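Local structure of ATP12 ATPase (2R31) at residues Ser5-Gly17 and Glu55-Asn67. The protein probably acts as a chaperone in the assembly of the F1 sector of ATP synthase. Numbering follows the deposited sequence. Where two conformers were deposited one is given.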
loop_
_atom_site.group_PDB
_atom_site.type_symbol
_atom_site.label_atom_id
_atom_site.label_comp_id
_atom_site.label_asym_id
_atom_site.label_seq_id
_atom_site.Cartn_x
_atom_site.Cartn_y
_atom_site.Cartn_z
ATOM N N SER A 5 -20.974 -14.365 19.784
ATOM C CA SER A 5 -20.215 -13.506 18.863
ATOM C C SER A 5 -19.872 -14.263 17.576
ATOM O O SER A 5 -20.020 -13.735 16.464
ATOM C CB SER A 5 -18.983 -12.901 19.538
ATOM O OG SER A 5 -19.302 -12.288 20.782
ATOM N N GLU A 6 -19.433 -15.517 17.651
ATOM C CA GLU A 6 -19.144 -16.272 16.424
ATOM C C GLU A 6 -20.397 -16.573 15.651
ATOM O O GLU A 6 -20.324 -16.534 14.427
ATOM C CB GLU A 6 -18.353 -17.580 16.694
ATOM C CG GLU A 6 -16.893 -17.365 17.037
ATOM C CD GLU A 6 -16.204 -18.634 17.523
ATOM O OE1 GLU A 6 -16.665 -19.728 17.083
ATOM O OE2 GLU A 6 -15.250 -18.582 18.322
ATOM N N TRP A 7 -21.522 -16.812 16.304
ATOM C CA TRP A 7 -22.803 -17.037 15.669
ATOM C C TRP A 7 -23.168 -15.832 14.820
ATOM O O TRP A 7 -23.677 -15.933 13.671
ATOM C CB TRP A 7 -23.839 -17.379 16.707
ATOM C CG TRP A 7 -25.222 -17.664 16.224
ATOM C CD1 TRP A 7 -25.772 -18.881 15.985
ATOM C CD2 TRP A 7 -26.253 -16.709 15.949
ATOM N NE1 TRP A 7 -27.067 -18.744 15.564
ATOM C CE2 TRP A 7 -27.397 -17.428 15.537
ATOM C CE3 TRP A 7 -26.336 -15.326 16.003
ATOM C CZ2 TRP A 7 -28.590 -16.811 15.190
ATOM C CZ3 TRP A 7 -27.516 -14.685 15.658
ATOM C CH2 TRP A 7 -28.641 -15.433 15.244
ATOM N N LYS A 8 -22.916 -14.640 15.326
ATOM C CA LYS A 8 -23.245 -13.445 14.579
ATOM C C LYS A 8 -22.387 -13.278 13.336
ATOM O O LYS A 8 -22.814 -12.689 12.340
ATOM C CB LYS A 8 -23.055 -12.249 15.525
ATOM C CG LYS A 8 -24.145 -12.220 16.605
ATOM C CD LYS A 8 -23.955 -11.044 17.561
ATOM C CE LYS A 8 -23.392 -11.520 18.897
ATOM N NZ LYS A 8 -24.093 -10.822 20.027
ATOM N N ALA A 9 -21.173 -13.789 13.399
ATOM C CA ALA A 9 -20.169 -13.801 12.350
ATOM C C ALA A 9 -20.293 -15.047 11.497
ATOM O O ALA A 9 -19.342 -15.257 10.661
ATOM C CB ALA A 9 -18.837 -13.654 13.028
ATOM N N ARG A 10 -21.341 -15.846 11.592
ATOM C CA ARG A 10 -21.436 -17.047 10.761
ATOM C C ARG A 10 -21.754 -16.693 9.325
ATOM O O ARG A 10 -22.208 -15.608 8.979
ATOM C CB ARG A 10 -22.501 -17.985 11.282
ATOM C CG ARG A 10 -23.946 -17.529 10.965
ATOM C CD ARG A 10 -24.953 -18.338 11.801
ATOM N NE ARG A 10 -26.303 -18.116 11.322
ATOM C CZ ARG A 10 -26.984 -17.000 11.661
ATOM N NH1 ARG A 10 -28.217 -16.835 11.147
ATOM N NH2 ARG A 10 -26.485 -16.039 12.445
ATOM N N ARG A 11 -21.636 -17.691 8.472
ATOM C CA ARG A 11 -22.107 -17.586 7.102
ATOM C C ARG A 11 -23.608 -17.853 7.116
ATOM O O ARG A 11 -24.144 -18.990 7.028
ATOM C CB ARG A 11 -21.467 -18.521 6.141
ATOM C CG ARG A 11 -21.902 -18.344 4.736
ATOM C CD ARG A 11 -21.496 -19.365 3.774
ATOM N NE ARG A 11 -21.975 -19.096 2.427
ATOM C CZ ARG A 11 -21.250 -19.088 1.395
ATOM N NH1 ARG A 11 -19.936 -19.301 1.633
ATOM N NH2 ARG A 11 -21.795 -18.820 0.206
ATOM N N PHE A 12 -24.346 -16.772 7.197
ATOM C CA PHE A 12 -25.814 -16.859 7.233
ATOM C C PHE A 12 -26.417 -16.737 5.858
ATOM O O PHE A 12 -27.649 -16.679 5.755
ATOM C CB PHE A 12 -26.402 -15.816 8.217
ATOM C CG PHE A 12 -26.108 -14.413 7.793
ATOM C CD1 PHE A 12 -26.875 -13.709 6.884
ATOM C CD2 PHE A 12 -25.013 -13.735 8.315
ATOM C CE1 PHE A 12 -26.548 -12.413 6.553
ATOM C CE2 PHE A 12 -24.689 -12.441 7.953
ATOM C CZ PHE A 12 -25.453 -11.745 7.023
ATOM N N TRP A 13 -25.603 -16.608 4.789
ATOM C CA TRP A 13 -26.084 -16.463 3.424
ATOM C C TRP A 13 -25.724 -17.709 2.647
ATOM O O TRP A 13 -24.707 -18.339 2.859
ATOM C CB TRP A 13 -25.449 -15.206 2.747
ATOM C CG TRP A 13 -23.956 -15.280 2.694
ATOM C CD1 TRP A 13 -23.176 -15.740 1.657
ATOM C CD2 TRP A 13 -23.042 -14.925 3.719
ATOM N NE1 TRP A 13 -21.843 -15.670 1.979
ATOM C CE2 TRP A 13 -21.714 -15.189 3.225
ATOM C CE3 TRP A 13 -23.151 -14.372 5.007
ATOM C CZ2 TRP A 13 -20.608 -14.961 3.984
ATOM C CZ3 TRP A 13 -21.999 -14.161 5.745
ATOM C CH2 TRP A 13 -20.766 -14.453 5.227
ATOM N N ALA A 14 -26.543 -17.977 1.635
ATOM C CA ALA A 14 -26.302 -19.078 0.733
ATOM C C ALA A 14 -25.507 -18.646 -0.486
ATOM O O ALA A 14 -24.457 -19.227 -0.795
ATOM C CB ALA A 14 -27.611 -19.800 0.355
ATOM N N SER A 15 -25.980 -17.603 -1.155
ATOM C CA SER A 15 -25.489 -17.192 -2.445
ATOM C C SER A 15 -24.723 -15.862 -2.384
ATOM O O SER A 15 -24.969 -15.030 -1.511
ATOM C CB SER A 15 -26.639 -17.005 -3.458
ATOM O OG SER A 15 -27.403 -15.849 -3.192
ATOM N N VAL A 16 -23.808 -15.679 -3.330
ATOM C CA VAL A 16 -23.020 -14.467 -3.482
ATOM C C VAL A 16 -23.050 -14.097 -4.981
ATOM O O VAL A 16 -22.879 -14.976 -5.839
ATOM C CB VAL A 16 -21.568 -14.622 -3.031
ATOM C CG1 VAL A 16 -20.829 -13.326 -3.142
ATOM C CG2 VAL A 16 -21.530 -15.134 -1.592
ATOM N N GLY A 17 -23.197 -12.826 -5.286
ATOM C CA GLY A 17 -23.098 -12.353 -6.675
ATOM C C GLY A 17 -22.704 -10.858 -6.665
ATOM O O GLY A 17 -22.370 -10.335 -5.601
ATOM N N GLU A 55 -15.607 -13.422 -4.320
ATOM C CA GLU A 55 -14.908 -14.668 -4.016
ATOM C C GLU A 55 -14.572 -14.786 -2.541
ATOM O O GLU A 55 -14.621 -15.882 -1.948
ATOM C CB GLU A 55 -13.654 -14.830 -4.881
ATOM C CG GLU A 55 -13.843 -15.062 -6.359
ATOM C CD GLU A 55 -12.608 -14.932 -7.213
ATOM O OE1 GLU A 55 -11.586 -14.344 -6.766
ATOM O OE2 GLU A 55 -12.602 -15.387 -8.389
ATOM N N GLU A 56 -14.174 -13.693 -1.882
ATOM C CA GLU A 56 -13.896 -13.719 -0.444
ATOM C C GLU A 56 -15.139 -14.133 0.343
ATOM O O GLU A 56 -15.072 -14.947 1.265
ATOM C CB GLU A 56 -13.383 -12.381 0.067
ATOM C CG GLU A 56 -12.045 -11.972 -0.505
ATOM C CD GLU A 56 -11.489 -10.684 0.057
ATOM O OE1 GLU A 56 -12.229 -9.864 0.634
ATOM O OE2 GLU A 56 -10.245 -10.483 -0.118
ATOM N N TRP A 57 -16.281 -13.569 0.016
ATOM C CA TRP A 57 -17.521 -13.868 0.748
ATOM C C TRP A 57 -18.073 -15.264 0.398
ATOM O O TRP A 57 -18.632 -15.912 1.259
ATOM C CB TRP A 57 -18.568 -12.740 0.478
ATOM C CG TRP A 57 -18.116 -11.510 1.246
ATOM C CD1 TRP A 57 -17.230 -10.554 0.838
ATOM C CD2 TRP A 57 -18.450 -11.158 2.575
ATOM N NE1 TRP A 57 -17.018 -9.624 1.792
ATOM C CE2 TRP A 57 -17.753 -9.979 2.908
ATOM C CE3 TRP A 57 -19.277 -11.723 3.570
ATOM C CZ2 TRP A 57 -17.840 -9.367 4.135
ATOM C CZ3 TRP A 57 -19.363 -11.122 4.773
ATOM C CH2 TRP A 57 -18.673 -9.944 5.083
ATOM N N GLN A 58 -17.827 -15.746 -0.823
ATOM C CA GLN A 58 -18.192 -17.118 -1.199
ATOM C C GLN A 58 -17.342 -18.116 -0.487
ATOM O O GLN A 58 -17.766 -19.250 -0.179
ATOM C CB GLN A 58 -18.052 -17.276 -2.722
ATOM C CG GLN A 58 -18.381 -18.647 -3.237
ATOM C CD GLN A 58 -19.611 -19.230 -2.703
ATOM O OE1 GLN A 58 -20.608 -18.754 -2.292
ATOM N NE2 GLN A 58 -19.592 -20.568 -2.659
ATOM N N ALA A 59 -16.098 -17.768 -0.147
ATOM C CA ALA A 59 -15.163 -18.674 0.488
ATOM C C ALA A 59 -15.363 -18.825 1.998
ATOM O O ALA A 59 -14.725 -19.650 2.646
ATOM C CB ALA A 59 -13.732 -18.194 0.221
ATOM N N VAL A 60 -16.210 -18.014 2.626
ATOM C CA VAL A 60 -16.441 -18.107 4.050
ATOM C C VAL A 60 -17.019 -19.470 4.361
ATOM O O VAL A 60 -17.996 -19.901 3.763
ATOM C CB VAL A 60 -17.387 -17.014 4.552
ATOM C CG1 VAL A 60 -17.708 -17.205 6.034
ATOM C CG2 VAL A 60 -16.766 -15.617 4.315
ATOM N N GLN A 61 -16.415 -20.132 5.330
ATOM C CA GLN A 61 -16.902 -21.475 5.749
ATOM C C GLN A 61 -17.847 -21.272 6.889
ATOM O O GLN A 61 -18.975 -20.794 6.718
ATOM C CB GLN A 61 -15.644 -22.344 5.980
ATOM C CG GLN A 61 -14.886 -22.564 4.666
ATOM C CD GLN A 61 -15.713 -23.397 3.696
ATOM O OE1 GLN A 61 -16.149 -24.522 4.021
ATOM N NE2 GLN A 61 -15.922 -22.812 2.507
ATOM N N GLU A 62 -17.534 -21.464 8.104
ATOM C CA GLU A 62 -18.435 -21.416 9.232
ATOM C C GLU A 62 -18.429 -20.034 9.831
ATOM O O GLU A 62 -19.449 -19.659 10.404
ATOM C CB GLU A 62 -17.887 -22.410 10.238
ATOM C CG GLU A 62 -18.159 -23.846 9.761
ATOM C CD GLU A 62 -16.840 -24.550 9.556
ATOM O OE1 GLU A 62 -16.426 -25.168 10.585
ATOM O OE2 GLU A 62 -16.184 -24.538 8.492
ATOM N N VAL A 63 -17.328 -19.336 9.796
ATOM C CA VAL A 63 -17.236 -18.019 10.417
ATOM C C VAL A 63 -16.338 -17.107 9.568
ATOM O O VAL A 63 -15.381 -17.556 8.949
ATOM C CB VAL A 63 -16.695 -18.158 11.833
ATOM C CG1 VAL A 63 -15.245 -18.670 11.760
ATOM C CG2 VAL A 63 -16.753 -16.851 12.621
ATOM N N ILE A 64 -16.702 -15.824 9.519
ATOM C CA ILE A 64 -15.960 -14.815 8.805
ATOM C C ILE A 64 -14.583 -14.674 9.414
ATOM O O ILE A 64 -14.440 -14.559 10.635
ATOM C CB ILE A 64 -16.731 -13.475 8.828
ATOM C CG1 ILE A 64 -18.023 -13.566 8.024
ATOM C CG2 ILE A 64 -15.928 -12.288 8.339
ATOM C CD1 ILE A 64 -18.953 -12.418 8.280
ATOM N N ASP A 65 -13.556 -14.778 8.569
ATOM C CA ASP A 65 -12.146 -14.667 8.803
ATOM C C ASP A 65 -11.477 -13.514 8.032
ATOM O O ASP A 65 -11.152 -13.580 6.861
ATOM C CB ASP A 65 -11.276 -15.888 8.398
ATOM C CG ASP A 65 -10.091 -15.510 9.300
ATOM O OD1 ASP A 65 -10.236 -15.498 10.547
ATOM O OD2 ASP A 65 -9.086 -15.130 8.750
ATOM N N PRO A 66 -11.251 -12.397 8.732
ATOM C CA PRO A 66 -10.833 -11.173 8.050
ATOM C C PRO A 66 -9.492 -11.305 7.342
ATOM O O PRO A 66 -9.334 -10.649 6.325
ATOM C CB PRO A 66 -10.771 -10.136 9.177
ATOM C CG PRO A 66 -11.574 -10.743 10.278
ATOM C CD PRO A 66 -11.414 -12.243 10.197
ATOM N N ASN A 67 -8.548 -12.160 7.783
ATOM C CA ASN A 67 -7.272 -12.295 7.082
ATOM C C ASN A 67 -7.442 -12.944 5.717
ATOM O O ASN A 67 -6.639 -12.730 4.798
ATOM C CB ASN A 67 -6.224 -13.039 7.894
ATOM C CG ASN A 67 -5.820 -12.128 9.055
ATOM O OD1 ASN A 67 -5.635 -10.904 8.941
ATOM N ND2 ASN A 67 -5.700 -12.730 10.224
HETATM O O HOH W 1 -19.860 -19.185 13.294
HETATM O O HOH W 2 -21.638 -20.626 8.983
HETATM O O HOH W 3 -23.058 -18.253 -4.645
#
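Arg11 reaches across to the C-terminal part of helix 47-58, its chain extended and CG anti to the backbone N (chi1 -177°), and spends its guanidinium on carbonyl oxygens. Arg11 NH1 donates to Gln58 O at 2.8 Å and to Val60 O at 2.9 Å, the latter on a lone pair in the carbonyl plane. Arg11 NH2 meets Gln58 OE1 at 2.8 Å, although guanidinium and amide planes stand 78° apart, because the acceptor keeps to the guanidinium plane while the donor lies above the amide. On its own segment, NE binds Trp13 O and NH2 binds Ala14 O. The Trp13 indole lies with one face under Arg11 CG, and its NE1 donates to Trp57 O (3.3 Å) from above that carbonyl's plane. The Trp13 and Trp57 side chains run across each other at about a right angle, their six-membered ring planes oblique at 54°, with Trp13 CH2 at the edge of Trp57 near CE3 (3.5 Å). Val60 and Ile64 CG1 border the Trp13 ring, and Thr72 takes Trp57 NE1. Farther along, Ile64 N donates nearly straight to Ala9 O (2.9 Å), and water 1 bridges Glu6 O and Glu62 O. A methionine in place of Arg11 would probably leave the carbonyls of Gln58 and Val60 without their charged donor and Gln58's amide freer to turn. One cation thus gathers carbonyls from both segments, tying the N-terminal lead into strand 16-21 to segment 55-67.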